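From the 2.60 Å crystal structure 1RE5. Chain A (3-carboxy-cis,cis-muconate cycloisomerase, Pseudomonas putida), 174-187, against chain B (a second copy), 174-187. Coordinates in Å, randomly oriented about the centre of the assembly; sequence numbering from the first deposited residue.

Chain A, residues 174-187: TRHRQRLQELRPRL
Chain B 174-187: TRHRQRLQELRPRL

How do the two copies face each other? Both stretches are helical throughout, kinked at Pro185(A) and Pro185(B), where the N atoms of residues 185 and 186 have no bond to the turn before, and run nearly antiparallel at 164°, their axes 11.6 Å apart at closest approach. Glu182(A) and Glu182(B) pair at the centre, CA to CA 8.0 Å, while Arg175(B) lies opposite Arg186(A), CA to CA 8.2 Å.

What does chain B offer first? Arg175(B), Gln178(B), Arg179(B) and Glu182(B) form a hole for Arg186(A). Arg175(B) CG packs 4.2 Å from Arg186(A) CG. Gln178(B), chi1 t, meets the guanidinium edge. Arg179(B), extended as m, t, t, lays its CG over one guanidinium face; Arg179(B) NE stands 3.6 Å from Arg186(A) NH1, although both groups carry positive charge.

What offsets that charge at the centre? Glu182(B), chi1 m and chi2 t, accepts a hydrogen bond at OE1 from Arg186(A) NH2, 2.7 Å, within a salt bridge. Glu182(B) OE1 also lies 3.6 Å from Glu182(A) OE1. Water 1 donates to Glu182(B) OE2 at 2.8 Å and to Glu182(A) O at 2.6 Å, linking the helices.

How does chain B finish? The CA-to-CB bond of Arg186(B), t, t, m, points toward chain A, and the side chain fills the equivalent hole. Arg186(B) NH2 donates to Glu182(A) OE1 at 2.6 Å, completing a second salt bridge, while the CA-to-CB bond of Leu187(B) points away.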

# COMPACT_ATOMS: atom_id res chain seq x y z
N THR A 174 -10.48 -21.07 11.42
CA THR A 174 -10.12 -21.60 12.73
C THR A 174 -8.81 -20.95 13.16
O THR A 174 -8.68 -20.48 14.30
CB THR A 174 -9.94 -23.13 12.71
OG1 THR A 174 -11.18 -23.75 12.37
CG2 THR A 174 -9.48 -23.64 14.07
N ARG A 175 -7.85 -20.91 12.24
CA ARG A 175 -6.56 -20.30 12.53
C ARG A 175 -6.73 -18.82 12.93
O ARG A 175 -5.98 -18.32 13.76
CB ARG A 175 -5.64 -20.41 11.32
CG ARG A 175 -4.75 -21.63 11.32
CD ARG A 175 -4.11 -21.82 9.96
NE ARG A 175 -4.91 -22.73 9.14
CZ ARG A 175 -5.21 -22.52 7.87
NH1 ARG A 175 -4.78 -21.44 7.24
NH2 ARG A 175 -5.95 -23.41 7.21
N HIS A 176 -7.71 -18.12 12.35
CA HIS A 176 -7.91 -16.72 12.70
C HIS A 176 -8.52 -16.55 14.09
O HIS A 176 -8.22 -15.59 14.80
CB HIS A 176 -8.80 -16.03 11.68
CG HIS A 176 -8.22 -16.02 10.30
ND1 HIS A 176 -8.99 -15.95 9.16
CD2 HIS A 176 -6.94 -16.13 9.88
CE1 HIS A 176 -8.21 -16.02 8.10
NE2 HIS A 176 -6.96 -16.14 8.51
N ARG A 177 -9.38 -17.49 14.48
CA ARG A 177 -10.01 -17.44 15.80
C ARG A 177 -8.91 -17.64 16.83
O ARG A 177 -8.90 -17.04 17.90
CB ARG A 177 -11.04 -18.56 15.94
CG ARG A 177 -12.06 -18.57 14.82
CD ARG A 177 -13.05 -19.69 14.99
NE ARG A 177 -13.91 -19.48 16.15
CZ ARG A 177 -14.72 -20.41 16.64
NH1 ARG A 177 -14.76 -21.61 16.06
NH2 ARG A 177 -15.48 -20.16 17.70
N GLN A 178 -7.98 -18.50 16.45
CA GLN A 178 -6.83 -18.83 17.27
C GLN A 178 -5.99 -17.58 17.48
O GLN A 178 -5.63 -17.24 18.60
CB GLN A 178 -6.02 -19.89 16.53
CG GLN A 178 -5.02 -20.71 17.34
CD GLN A 178 -4.27 -21.69 16.43
OE1 GLN A 178 -4.89 -22.45 15.66
NE2 GLN A 178 -2.93 -21.66 16.49
N ARG A 179 -5.70 -16.89 16.38
CA ARG A 179 -4.91 -15.66 16.41
C ARG A 179 -5.58 -14.56 17.25
O ARG A 179 -4.93 -13.91 18.06
CB ARG A 179 -4.66 -15.18 14.98
CG ARG A 179 -3.78 -16.12 14.16
CD ARG A 179 -3.73 -15.73 12.68
NE ARG A 179 -2.76 -16.55 11.96
CZ ARG A 179 -3.03 -17.23 10.85
NH1 ARG A 179 -4.24 -17.20 10.31
NH2 ARG A 179 -2.08 -17.98 10.28
N LEU A 180 -6.89 -14.37 17.04
CA LEU A 180 -7.65 -13.36 17.80
C LEU A 180 -7.59 -13.69 19.29
O LEU A 180 -7.60 -12.80 20.14
CB LEU A 180 -9.11 -13.34 17.33
CG LEU A 180 -9.66 -12.23 16.43
CD1 LEU A 180 -8.56 -11.49 15.70
CD2 LEU A 180 -10.61 -12.86 15.44
N GLN A 181 -7.54 -14.97 19.60
CA GLN A 181 -7.49 -15.41 20.98
C GLN A 181 -6.13 -15.08 21.61
O GLN A 181 -6.04 -14.63 22.76
CB GLN A 181 -7.77 -16.91 21.03
CG GLN A 181 -8.16 -17.40 22.39
CD GLN A 181 -8.49 -18.88 22.39
OE1 GLN A 181 -7.61 -19.72 22.15
NE2 GLN A 181 -9.75 -19.21 22.66
N GLU A 182 -5.07 -15.30 20.84
CA GLU A 182 -3.73 -15.04 21.32
C GLU A 182 -3.42 -13.56 21.50
O GLU A 182 -2.67 -13.19 22.41
CB GLU A 182 -2.71 -15.67 20.38
CG GLU A 182 -2.94 -17.14 20.13
CD GLU A 182 -1.89 -17.74 19.22
OE1 GLU A 182 -1.47 -17.05 18.26
OE2 GLU A 182 -1.50 -18.90 19.46
N LEU A 183 -3.99 -12.70 20.65
CA LEU A 183 -3.71 -11.28 20.76
C LEU A 183 -4.57 -10.55 21.79
O LEU A 183 -4.22 -9.45 22.24
CB LEU A 183 -3.87 -10.60 19.39
CG LEU A 183 -5.26 -10.41 18.77
CD1 LEU A 183 -5.98 -9.23 19.40
CD2 LEU A 183 -5.10 -10.15 17.28
N ARG A 184 -5.69 -11.16 22.17
CA ARG A 184 -6.59 -10.52 23.13
C ARG A 184 -5.92 -9.95 24.39
O ARG A 184 -6.12 -8.78 24.74
CB ARG A 184 -7.70 -11.50 23.52
CG ARG A 184 -8.78 -10.87 24.36
CD ARG A 184 -10.13 -11.52 24.10
NE ARG A 184 -11.19 -10.74 24.72
CZ ARG A 184 -12.40 -10.57 24.19
NH1 ARG A 184 -12.70 -11.14 23.03
NH2 ARG A 184 -13.29 -9.81 24.82
N PRO A 185 -5.11 -10.76 25.09
CA PRO A 185 -4.45 -10.25 26.30
C PRO A 185 -3.43 -9.14 26.01
O PRO A 185 -3.10 -8.32 26.88
CB PRO A 185 -3.82 -11.51 26.89
CG PRO A 185 -3.44 -12.29 25.67
CD PRO A 185 -4.65 -12.12 24.76
N ARG A 186 -2.95 -9.11 24.78
CA ARG A 186 -1.96 -8.13 24.33
C ARG A 186 -2.62 -6.79 23.96
O ARG A 186 -2.15 -5.73 24.34
CB ARG A 186 -1.25 -8.73 23.12
CG ARG A 186 0.13 -8.27 22.83
CD ARG A 186 0.61 -9.06 21.64
NE ARG A 186 0.75 -10.46 22.00
CZ ARG A 186 0.55 -11.49 21.18
NH1 ARG A 186 0.19 -11.29 19.93
NH2 ARG A 186 0.75 -12.73 21.62
N LEU A 187 -3.72 -6.87 23.22
CA LEU A 187 -4.45 -5.69 22.76
C LEU A 187 -5.26 -4.94 23.80
O LEU A 187 -5.24 -3.71 23.84
CB LEU A 187 -5.39 -6.10 21.63
CG LEU A 187 -6.39 -5.05 21.13
CD1 LEU A 187 -5.63 -3.93 20.44
CD2 LEU A 187 -7.38 -5.70 20.16
N THR B 174 9.95 -7.40 22.83
CA THR B 174 9.54 -8.56 23.61
C THR B 174 8.22 -9.08 23.04
O THR B 174 8.07 -10.28 22.84
CB THR B 174 9.39 -8.17 25.10
OG1 THR B 174 10.67 -7.79 25.61
CG2 THR B 174 8.85 -9.34 25.93
N ARG B 175 7.28 -8.17 22.77
CA ARG B 175 6.00 -8.55 22.21
C ARG B 175 6.16 -9.24 20.85
O ARG B 175 5.36 -10.10 20.48
CB ARG B 175 5.10 -7.31 22.06
CG ARG B 175 4.17 -7.06 23.24
CD ARG B 175 3.55 -5.68 23.16
NE ARG B 175 4.32 -4.72 23.95
CZ ARG B 175 4.68 -3.51 23.52
NH1 ARG B 175 4.35 -3.10 22.32
NH2 ARG B 175 5.37 -2.72 24.32
N HIS B 176 7.19 -8.87 20.09
CA HIS B 176 7.40 -9.50 18.80
C HIS B 176 7.96 -10.90 18.95
O HIS B 176 7.60 -11.82 18.20
CB HIS B 176 8.32 -8.65 17.93
CG HIS B 176 7.76 -7.30 17.65
ND1 HIS B 176 8.54 -6.25 17.20
CD2 HIS B 176 6.52 -6.80 17.82
CE1 HIS B 176 7.80 -5.16 17.11
NE2 HIS B 176 6.56 -5.47 17.48
N ARG B 177 8.84 -11.08 19.92
CA ARG B 177 9.43 -12.39 20.15
C ARG B 177 8.30 -13.35 20.52
O ARG B 177 8.26 -14.50 20.09
CB ARG B 177 10.46 -12.30 21.26
CG ARG B 177 11.56 -11.30 20.95
CD ARG B 177 12.54 -11.18 22.09
NE ARG B 177 13.28 -12.42 22.25
CZ ARG B 177 13.98 -12.73 23.33
NH1 ARG B 177 14.04 -11.89 24.35
NH2 ARG B 177 14.62 -13.88 23.39
N GLN B 178 7.38 -12.82 21.31
CA GLN B 178 6.21 -13.53 21.79
C GLN B 178 5.37 -13.94 20.57
O GLN B 178 4.96 -15.08 20.43
CB GLN B 178 5.45 -12.56 22.68
CG GLN B 178 4.37 -13.09 23.58
CD GLN B 178 3.64 -11.93 24.29
OE1 GLN B 178 4.27 -11.05 24.91
NE2 GLN B 178 2.30 -11.92 24.19
N ARG B 179 5.14 -12.98 19.67
CA ARG B 179 4.37 -13.25 18.47
C ARG B 179 5.03 -14.32 17.58
O ARG B 179 4.35 -15.22 17.09
CB ARG B 179 4.20 -11.94 17.69
CG ARG B 179 3.22 -10.98 18.34
CD ARG B 179 3.24 -9.60 17.72
NE ARG B 179 2.24 -8.73 18.35
CZ ARG B 179 2.48 -7.49 18.78
NH1 ARG B 179 3.69 -6.96 18.65
NH2 ARG B 179 1.52 -6.79 19.36
N LEU B 180 6.34 -14.20 17.38
CA LEU B 180 7.08 -15.16 16.56
C LEU B 180 6.98 -16.57 17.16
O LEU B 180 6.94 -17.58 16.46
CB LEU B 180 8.55 -14.75 16.48
CG LEU B 180 9.07 -14.05 15.23
CD1 LEU B 180 7.93 -13.54 14.39
CD2 LEU B 180 10.00 -12.92 15.65
N GLN B 181 6.93 -16.63 18.47
CA GLN B 181 6.86 -17.91 19.13
C GLN B 181 5.49 -18.53 18.88
O GLN B 181 5.39 -19.72 18.59
CB GLN B 181 7.09 -17.71 20.62
CG GLN B 181 7.46 -18.94 21.38
CD GLN B 181 7.75 -18.63 22.85
OE1 GLN B 181 6.84 -18.26 23.61
NE2 GLN B 181 9.01 -18.77 23.24
N GLU B 182 4.45 -17.72 18.96
CA GLU B 182 3.10 -18.22 18.77
C GLU B 182 2.80 -18.69 17.36
O GLU B 182 2.03 -19.63 17.18
CB GLU B 182 2.08 -17.16 19.18
CG GLU B 182 2.28 -16.62 20.58
CD GLU B 182 1.23 -15.61 20.95
OE1 GLU B 182 0.79 -14.87 20.04
OE2 GLU B 182 0.85 -15.54 22.14
N LEU B 183 3.41 -18.07 16.35
CA LEU B 183 3.13 -18.45 14.98
C LEU B 183 4.02 -19.58 14.48
O LEU B 183 3.75 -20.17 13.43
CB LEU B 183 3.27 -17.24 14.06
CG LEU B 183 4.65 -16.66 13.73
CD1 LEU B 183 5.38 -17.54 12.72
CD2 LEU B 183 4.50 -15.27 13.16
N ARG B 184 5.07 -19.89 15.21
CA ARG B 184 5.99 -20.95 14.79
C ARG B 184 5.29 -22.28 14.44
O ARG B 184 5.48 -22.84 13.35
CB ARG B 184 7.04 -21.18 15.89
CG ARG B 184 8.15 -22.12 15.49
CD ARG B 184 9.50 -21.67 16.04
NE ARG B 184 10.58 -22.44 15.42
CZ ARG B 184 11.81 -21.98 15.22
NH1 ARG B 184 12.14 -20.74 15.59
NH2 ARG B 184 12.71 -22.74 14.60
N PRO B 185 4.46 -22.81 15.36
CA PRO B 185 3.77 -24.08 15.09
C PRO B 185 2.79 -24.02 13.92
O PRO B 185 2.45 -25.03 13.31
CB PRO B 185 3.06 -24.36 16.41
CG PRO B 185 2.76 -22.99 16.93
CD PRO B 185 4.04 -22.24 16.65
N ARG B 186 2.34 -22.82 13.62
CA ARG B 186 1.38 -22.57 12.56
C ARG B 186 2.07 -22.44 11.20
O ARG B 186 1.58 -22.95 10.19
CB ARG B 186 0.63 -21.29 12.91
CG ARG B 186 -0.73 -21.13 12.35
CD ARG B 186 -1.28 -19.81 12.86
NE ARG B 186 -1.37 -19.80 14.31
CZ ARG B 186 -1.06 -18.75 15.06
NH1 ARG B 186 -0.63 -17.63 14.49
NH2 ARG B 186 -1.21 -18.80 16.38
N LEU B 187 3.21 -21.78 11.18
CA LEU B 187 3.95 -21.55 9.95
C LEU B 187 4.73 -22.74 9.44
O LEU B 187 4.69 -23.03 8.25
CB LEU B 187 4.91 -20.37 10.10
CG LEU B 187 5.85 -20.14 8.91
CD1 LEU B 187 5.04 -19.63 7.72
CD2 LEU B 187 6.93 -19.15 9.26
O HOH W 1 -0.90 -14.38 23.92